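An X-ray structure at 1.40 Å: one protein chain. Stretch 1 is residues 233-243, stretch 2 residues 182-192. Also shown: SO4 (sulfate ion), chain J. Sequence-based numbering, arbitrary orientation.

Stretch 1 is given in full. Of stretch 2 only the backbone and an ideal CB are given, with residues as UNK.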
ATOM      1  N   ASN A 233      18.926 -17.817 -10.098  1.00 11.33           N
ATOM      2  CA  ASN A 233      19.450 -18.384 -11.338  1.00 13.29           C
ATOM      3  C   ASN A 233      18.346 -18.566 -12.373  1.00 12.98           C
ATOM      4  O   ASN A 233      18.538 -18.269 -13.560  1.00 14.89           O
ATOM      5  CB  ASN A 233      20.125 -19.725 -11.061  1.00 16.19           C
ATOM      6  CG  ASN A 233      21.442 -19.575 -10.337  1.00 17.64           C
ATOM      7  OD1 ASN A 233      22.031 -18.494 -10.315  1.00 18.71           O
ATOM      8  ND2 ASN A 233      21.922 -20.666  -9.752  1.00 19.82           N
ATOM      9  N   THR A 234      17.180 -19.059 -11.940  1.00 14.06           N
ATOM     10  CA  THR A 234      16.053 -19.213 -12.856  1.00 13.25           C
ATOM     11  C   THR A 234      15.641 -17.865 -13.424  1.00 13.48           C
ATOM     12  O   THR A 234      15.430 -17.725 -14.636  1.00 14.18           O
ATOM     13  CB  THR A 234      14.885 -19.872 -12.121  1.00 15.55           C
ATOM     14  OG1 THR A 234      15.258 -21.203 -11.738  1.00 16.73           O
ATOM     15  CG2 THR A 234      13.644 -19.931 -13.004  1.00 15.40           C
ATOM     16  N   LEU A 235      15.542 -16.850 -12.564  1.00 13.10           N
ATOM     17  CA  LEU A 235      15.166 -15.515 -13.021  1.00 13.01           C
ATOM     18  C   LEU A 235      16.184 -14.946 -14.003  1.00 11.61           C
ATOM     19  O   LEU A 235      15.807 -14.355 -15.022  1.00 13.45           O
ATOM     20  CB  LEU A 235      14.994 -14.593 -11.816  1.00 12.57           C
ATOM     21  CG  LEU A 235      13.732 -14.898 -11.014  1.00 12.81           C
ATOM     22  CD1 LEU A 235      13.875 -14.348  -9.607  1.00 13.06           C
ATOM     23  CD2 LEU A 235      12.512 -14.298 -11.675  1.00 14.15           C
ATOM     24  N   LYS A 236      17.479 -15.112 -13.715  1.00 12.12           N
ATOM     25  CA  LYS A 236      18.510 -14.667 -14.650  1.00 13.98           C
ATOM     26  C   LYS A 236      18.344 -15.327 -16.011  1.00 14.23           C
ATOM     27  O   LYS A 236      18.499 -14.672 -17.048  1.00 14.98           O
ATOM     28  CB  LYS A 236      19.901 -14.971 -14.085  1.00 17.08           C
ATOM     29  CG  LYS A 236      20.343 -14.039 -12.975  1.00 16.91           C
ATOM     30  CD  LYS A 236      21.635 -14.556 -12.336  1.00 19.31           C
ATOM     31  CE  LYS A 236      22.105 -13.678 -11.186  1.00 21.83           C
ATOM     32  NZ  LYS A 236      23.209 -14.322 -10.407  1.00 22.87           N
ATOM     33  N   ASN A 237      18.029 -16.621 -16.030  1.00 14.11           N
ATOM     34  CA  ASN A 237      17.850 -17.312 -17.302  1.00 14.35           C
ATOM     35  C   ASN A 237      16.518 -16.996 -17.969  1.00 12.60           C
ATOM     36  O   ASN A 237      16.313 -17.390 -19.124  1.00 12.36           O
ATOM     37  CB  ASN A 237      18.051 -18.818 -17.138  1.00 16.26           C
ATOM     38  CG  ASN A 237      19.505 -19.183 -16.953  1.00 22.28           C
ATOM     39  OD1 ASN A 237      20.387 -18.342 -17.120  1.00 23.89           O
ATOM     40  ND2 ASN A 237      19.766 -20.437 -16.610  1.00 27.32           N
ATOM     41  N   GLN A 238      15.613 -16.306 -17.278  1.00 13.28           N
ATOM     42  CA  GLN A 238      14.466 -15.675 -17.915  1.00 13.46           C
ATOM     43  C   GLN A 238      14.771 -14.252 -18.361  1.00 15.07           C
ATOM     44  O   GLN A 238      13.886 -13.583 -18.907  1.00 16.86           O
ATOM     45  CB  GLN A 238      13.260 -15.682 -16.970  1.00 13.16           C
ATOM     46  CG  GLN A 238      12.806 -17.075 -16.593  1.00 15.83           C
ATOM     47  CD  GLN A 238      11.701 -17.067 -15.575  1.00 17.40           C
ATOM     48  OE1 GLN A 238      11.235 -16.006 -15.165  1.00 20.13           O
ATOM     49  NE2 GLN A 238      11.266 -18.251 -15.157  1.00 16.89           N
ATOM     50  N   GLY A 239      16.000 -13.782 -18.148  1.00 14.62           N
ATOM     51  CA  GLY A 239      16.387 -12.445 -18.552  1.00 14.89           C
ATOM     52  C   GLY A 239      16.050 -11.351 -17.570  1.00 15.59           C
ATOM     53  O   GLY A 239      16.042 -10.174 -17.943  1.00 17.16           O
ATOM     54  N   ILE A 240      15.767 -11.697 -16.319  1.00 14.30           N
ATOM     55  CA  ILE A 240      15.466 -10.715 -15.286  1.00 11.78           C
ATOM     56  C   ILE A 240      16.744 -10.461 -14.497  1.00 12.29           C
ATOM     57  O   ILE A 240      17.344 -11.394 -13.951  1.00 14.16           O
ATOM     58  CB  ILE A 240      14.306 -11.191 -14.403  1.00 12.68           C
ATOM     59  CG1 ILE A 240      13.020 -11.290 -15.242  1.00 13.90           C
ATOM     60  CG2 ILE A 240      14.099 -10.237 -13.237  1.00 14.24           C
ATOM     61  CD1 ILE A 240      11.866 -11.979 -14.533  1.00 16.22           C
ATOM     62  N   ASP A 241      17.180  -9.201 -14.473  1.00 12.38           N
ATOM     63  CA  ASP A 241      18.524  -8.828 -14.023  1.00 10.77           C
ATOM     64  C   ASP A 241      18.545  -8.682 -12.502  1.00 11.61           C
ATOM     65  O   ASP A 241      18.488  -7.584 -11.949  1.00 13.18           O
ATOM     66  CB  ASP A 241      18.947  -7.545 -14.730  1.00 11.63           C
ATOM     67  CG  ASP A 241      20.426  -7.257 -14.616  1.00 14.81           C
ATOM     68  OD1 ASP A 241      21.167  -8.053 -14.006  1.00 15.65           O
ATOM     69  OD2 ASP A 241      20.846  -6.214 -15.158  1.00 19.85           O
ATOM     70  N   VAL A 242      18.650  -9.828 -11.815  1.00 12.23           N
ATOM     71  CA  VAL A 242      18.727  -9.883 -10.358  1.00 11.70           C
ATOM     72  C   VAL A 242      20.175 -10.032  -9.911  1.00 12.18           C
ATOM     73  O   VAL A 242      21.008 -10.659 -10.575  1.00 15.36           O
ATOM     74  CB  VAL A 242      17.870 -11.022  -9.761  1.00 11.35           C
ATOM     75  CG1 VAL A 242      16.373 -10.677  -9.824  1.00 13.01           C
ATOM     76  CG2 VAL A 242      18.174 -12.349 -10.460  1.00 12.79           C
ATOM     77  N   LEU A 243      20.465  -9.474  -8.740  1.00 11.54           N
ATOM     78  CA  LEU A 243      21.741  -9.639  -8.062  1.00 11.29           C
ATOM     79  C   LEU A 243      21.449 -10.060  -6.633  1.00 10.62           C
ATOM     80  O   LEU A 243      20.667  -9.403  -5.941  1.00 13.14           O
ATOM     81  CB  LEU A 243      22.513  -8.314  -8.047  1.00 14.12           C
ATOM     82  CG  LEU A 243      23.721  -8.281  -7.110  1.00 18.64           C
ATOM     83  CD1 LEU A 243      24.822  -9.203  -7.608  1.00 21.95           C
ATOM     84  CD2 LEU A 243      24.239  -6.862  -6.915  1.00 20.61           C
ATOM     85  N   UNK A 182       7.911 -19.097  -5.139  1.00 11.64           N
ATOM     86  CA  UNK A 182       7.369 -17.830  -4.660  1.00 10.91           C
ATOM     87  C   UNK A 182       8.285 -16.671  -5.027  1.00 10.93           C
ATOM     88  O   UNK A 182       7.821 -15.627  -5.495  1.00 12.37           O
ATOM     89  CB  UNK A 182       7.160 -17.877  -3.145  1.00 10.91           C
ATOM     90  N   UNK A 183       9.596 -16.844  -4.827  1.00 10.11           N
ATOM     91  CA  UNK A 183      10.552 -15.794  -5.175  1.00  9.50           C
ATOM     92  C   UNK A 183      10.461 -15.469  -6.658  1.00 10.26           C
ATOM     93  O   UNK A 183      10.436 -14.296  -7.058  1.00 11.49           O
ATOM     94  CB  UNK A 183      11.977 -16.215  -4.810  1.00  9.50           C
ATOM     95  N   UNK A 184      10.401 -16.508  -7.494  1.00 11.13           N
ATOM     96  CA  UNK A 184      10.281 -16.309  -8.939  1.00 11.21           C
ATOM     97  C   UNK A 184       9.025 -15.512  -9.277  1.00  9.79           C
ATOM     98  O   UNK A 184       9.072 -14.541 -10.041  1.00 12.82           O
ATOM     99  CB  UNK A 184      10.260 -17.656  -9.664  1.00 11.21           C
ATOM    100  N   UNK A 185       7.885 -15.911  -8.713  1.00 11.38           N
ATOM    101  CA  UNK A 185       6.628 -15.263  -9.066  1.00 11.26           C
ATOM    102  C   UNK A 185       6.598 -13.823  -8.579  1.00 10.53           C
ATOM    103  O   UNK A 185       6.109 -12.930  -9.283  1.00 13.08           O
ATOM    104  CB  UNK A 185       5.445 -16.040  -8.484  1.00 11.26           C
ATOM    105  N   UNK A 186       7.116 -13.582  -7.371  1.00 10.12           N
ATOM    106  CA  UNK A 186       7.189 -12.223  -6.844  1.00 10.16           C
ATOM    107  C   UNK A 186       8.064 -11.353  -7.734  1.00 11.21           C
ATOM    108  O   UNK A 186       7.690 -10.229  -8.102  1.00 11.26           O
ATOM    109  CB  UNK A 186       7.728 -12.228  -5.412  1.00 10.16           C
ATOM    110  N   UNK A 187       9.260 -11.847  -8.067  1.00 10.58           N
ATOM    111  CA  UNK A 187      10.180 -11.028  -8.846  1.00 10.87           C
ATOM    112  C   UNK A 187       9.722 -10.884 -10.302  1.00 11.63           C
ATOM    113  O   UNK A 187       9.926  -9.828 -10.915  1.00 12.03           O
ATOM    114  CB  UNK A 187      11.585 -11.631  -8.797  1.00 10.87           C
ATOM    115  N   UNK A 188       9.055 -11.900 -10.864  1.00 10.89           N
ATOM    116  CA  UNK A 188       8.449 -11.725 -12.187  1.00 11.79           C
ATOM    117  C   UNK A 188       7.441 -10.579 -12.169  1.00 12.52           C
ATOM    118  O   UNK A 188       7.443  -9.719 -13.057  1.00 13.29           O
ATOM    119  CB  UNK A 188       7.770 -13.018 -12.643  1.00 11.79           C
ATOM    120  N   UNK A 189       6.592 -10.533 -11.142  1.00 13.17           N
ATOM    121  CA  UNK A 189       5.617  -9.454 -11.053  1.00 11.66           C
ATOM    122  C   UNK A 189       6.303  -8.109 -10.855  1.00 10.89           C
ATOM    123  O   UNK A 189       5.935  -7.118 -11.499  1.00 13.30           O
ATOM    124  CB  UNK A 189       4.634  -9.717  -9.910  1.00 11.66           C
ATOM    125  N   UNK A 190       7.295  -8.055  -9.963  1.00 12.55           N
ATOM    126  CA  UNK A 190       8.038  -6.818  -9.744  1.00 12.51           C
ATOM    127  C   UNK A 190       8.672  -6.326 -11.042  1.00 13.42           C
ATOM    128  O   UNK A 190       8.559  -5.147 -11.396  1.00 13.50           O
ATOM    129  CB  UNK A 190       9.114  -7.024  -8.676  1.00 12.51           C
ATOM    130  N   UNK A 191       9.349  -7.222 -11.763  1.00 12.22           N
ATOM    131  CA  UNK A 191       9.994  -6.842 -13.015  1.00 12.94           C
ATOM    132  C   UNK A 191       8.972  -6.308 -14.011  1.00 15.63           C
ATOM    133  O   UNK A 191       9.181  -5.260 -14.639  1.00 15.67           O
ATOM    134  CB  UNK A 191      10.743  -8.034 -13.614  1.00 12.94           C
ATOM    135  N   UNK A 192       7.847  -7.009 -14.145  1.00 14.38           N
ATOM    136  CA  UNK A 192       6.818  -6.589 -15.092  1.00 15.40           C
ATOM    137  C   UNK A 192       6.288  -5.205 -14.751  1.00 15.11           C
ATOM    138  O   UNK A 192       6.115  -4.360 -15.638  1.00 17.89           O
ATOM    139  CB  UNK A 192       5.669  -7.599 -15.114  1.00 15.40           C
TER
HETATM  140  S   SO4 J 409       7.700  -8.275 -19.262  1.00 82.11           S
HETATM  141  O1  SO4 J 409       6.473  -8.840 -18.709  1.00 81.97           O
HETATM  142  O2  SO4 J 409       8.190  -7.224 -18.377  1.00 81.85           O
HETATM  143  O3  SO4 J 409       7.433  -7.711 -20.582  1.00 81.67           O
HETATM  144  O4  SO4 J 409       8.707  -9.327 -19.377  1.00 83.44           O

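Stretch 2 is helical throughout, and its axis passes that of the helix at 233-237 at 10.1 Å, with an angle of 39° between their directions. Position 182 has nothing of stretch 1 within reach, so stretch 1 sets no preference; it is Leu-182. At 183 CA-to-CB points sideways and the ideal CB lies 5.5 Å from Leu-235 CD1, which favours an apolar residue without fixing its shape. Ile-183 touches lightly, its CG2 4.5 Å from Leu-235 CD1, and the end of its side chain leads away.

Position 184 also points sideways, but its ideal CB is 4.5 Å from Leu-235 CD2 and 5.3 Å from Thr-234 CG2. Two methyl groups call for an aliphatic side chain; leucine, isoleucine or methionine could serve. Ile-184 reaches both, its CD1 3.8 Å from Thr-234 CG2 and its CG2 4.2 Å from Leu-235 CD2. Position 185 points away, suiting a polar or charged residue, and Lys-185 is hydrogen-bonded elsewhere in the structure. Position 186, sideways with no neighbour from stretch 1, is Val-186.

Position 187 points toward stretch 1, into an apolar surface: its ideal CB lies 3.6 Å from Leu-235 CD1, 5.0 Å from Val-242 CG1 and 5.3 Å from Ile-240 CG2. Valine, isoleucine or leucine would be plausible. In Ile-187, CB packs 3.7 Å from Leu-235 CD1, while CG2 lies 3.8 Å from Val-242 CG1 and 4.0 Å from Ile-240 CG2. Leu-235 thereby becomes a knob in a hole formed by 183, 184, 187 and 188.

At 188 the ideal CB points sideways, 4.6 Å from Ile-240 CD1, yet 5.2 Å from Gln-238 OE1, an acceptor. A long side chain with an aliphatic stem and a donor at its tip fits: glutamine, lysine or arginine. Gln-188 packs its CG 4.1 Å from Ile-240 CD1, and its end comes nearer, NE2 donating to Gln-238 OE1 at 2.9 Å in a nearly straight hydrogen bond (172°).

Positions 189 and 190 are out of reach and unconstrained by stretch 1; they are Gln-189 and Leu-190.

Position 191 points toward Ile-240, whose CG2 is 4.0 Å from the ideal CB. An aliphatic side chain or a flat ring could cover this surface. His-191 does so with a ring: Ile-240 CG1 sits over one face, 3.9 Å from the centroid, in a CH-pi contact. Position 192 points sideways, without a partner in stretch 1, but the sulfate lies nearby, favouring a donor. His-192 supplies one, ND1 bonding to sulfate O1 at 2.7 Å.

Stretch 2 (182-192) LIIKVIQQLHH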
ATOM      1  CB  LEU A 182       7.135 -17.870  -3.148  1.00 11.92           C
ATOM      2  CG  LEU A 182       6.664 -16.534  -2.547  1.00 10.79           C
ATOM      3  CD1 LEU A 182       5.278 -16.152  -3.053  1.00 12.88           C
ATOM      4  CD2 LEU A 182       6.678 -16.601  -1.033  1.00 13.09           C
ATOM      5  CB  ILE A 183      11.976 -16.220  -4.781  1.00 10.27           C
ATOM      6  CG1 ILE A 183      12.097 -16.334  -3.258  1.00 11.25           C
ATOM      7  CG2 ILE A 183      12.995 -15.233  -5.324  1.00 10.74           C
ATOM      8  CD1 ILE A 183      13.400 -16.956  -2.828  1.00 13.62           C
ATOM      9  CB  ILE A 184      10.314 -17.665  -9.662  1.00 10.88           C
ATOM     10  CG1 ILE A 184      11.708 -18.291  -9.544  1.00 12.82           C
ATOM     11  CG2 ILE A 184       9.915 -17.493 -11.125  1.00 12.30           C
ATOM     12  CD1 ILE A 184      11.722 -19.781  -9.779  1.00 15.02           C
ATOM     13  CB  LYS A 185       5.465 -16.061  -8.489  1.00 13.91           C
ATOM     14  CG  LYS A 185       5.245 -17.368  -9.230  1.00 16.57           C
ATOM     15  CD  LYS A 185       4.229 -18.244  -8.530  1.00 22.44           C
ATOM     16  CE  LYS A 185       3.992 -19.527  -9.309  1.00 26.04           C
ATOM     17  NZ  LYS A 185       3.024 -20.419  -8.617  1.00 29.61           N
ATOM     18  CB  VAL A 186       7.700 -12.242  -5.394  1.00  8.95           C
ATOM     19  CG1 VAL A 186       8.180 -10.857  -4.976  1.00 10.84           C
ATOM     20  CG2 VAL A 186       6.605 -12.745  -4.471  1.00 11.06           C
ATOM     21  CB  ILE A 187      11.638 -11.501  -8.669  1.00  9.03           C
ATOM     22  CG1 ILE A 187      12.034 -11.340  -7.195  1.00  9.52           C
ATOM     23  CG2 ILE A 187      12.579 -10.692  -9.561  1.00 13.34           C
ATOM     24  CD1 ILE A 187      13.462 -11.767  -6.868  1.00 10.16           C
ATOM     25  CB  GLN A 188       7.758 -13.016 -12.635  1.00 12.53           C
ATOM     26  CG  GLN A 188       8.682 -14.101 -13.176  1.00 13.17           C
ATOM     27  CD  GLN A 188       7.959 -15.423 -13.391  1.00 15.68           C
ATOM     28  OE1 GLN A 188       6.844 -15.628 -12.903  1.00 18.46           O
ATOM     29  NE2 GLN A 188       8.593 -16.328 -14.120  1.00 16.09           N
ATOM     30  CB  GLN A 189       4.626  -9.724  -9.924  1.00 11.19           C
ATOM     31  CG  GLN A 189       3.582  -8.630  -9.784  1.00 16.30           C
ATOM     32  CD  GLN A 189       2.729  -8.475 -11.025  1.00 14.75           C
ATOM     33  OE1 GLN A 189       2.042  -9.409 -11.429  1.00 15.99           O
ATOM     34  NE2 GLN A 189       2.782  -7.299 -11.643  1.00 17.07           N
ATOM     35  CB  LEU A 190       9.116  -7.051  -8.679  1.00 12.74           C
ATOM     36  CG  LEU A 190      10.059  -5.870  -8.451  1.00 11.55           C
ATOM     37  CD1 LEU A 190       9.296  -4.638  -7.993  1.00 12.07           C
ATOM     38  CD2 LEU A 190      11.153  -6.238  -7.446  1.00 12.83           C
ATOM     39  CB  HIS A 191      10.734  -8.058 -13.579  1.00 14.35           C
ATOM     40  CG  HIS A 191      11.287  -7.856 -14.953  1.00 17.78           C
ATOM     41  ND1 HIS A 191      10.542  -8.077 -16.089  1.00 20.53           N
ATOM     42  CD2 HIS A 191      12.519  -7.483 -15.378  1.00 19.14           C
ATOM     43  CE1 HIS A 191      11.282  -7.833 -17.156  1.00 22.61           C
ATOM     44  NE2 HIS A 191      12.484  -7.465 -16.752  1.00 21.52           N
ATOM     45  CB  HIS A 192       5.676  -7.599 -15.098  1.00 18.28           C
ATOM     46  CG  HIS A 192       4.555  -7.226 -16.018  1.00 20.39           C
ATOM     47  ND1 HIS A 192       4.596  -7.465 -17.373  1.00 24.41           N
ATOM     48  CD2 HIS A 192       3.373  -6.611 -15.777  1.00 21.22           C
ATOM     49  CE1 HIS A 192       3.477  -7.028 -17.927  1.00 24.29           C
ATOM     50  NE2 HIS A 192       2.721  -6.503 -16.981  1.00 24.59           N
TER
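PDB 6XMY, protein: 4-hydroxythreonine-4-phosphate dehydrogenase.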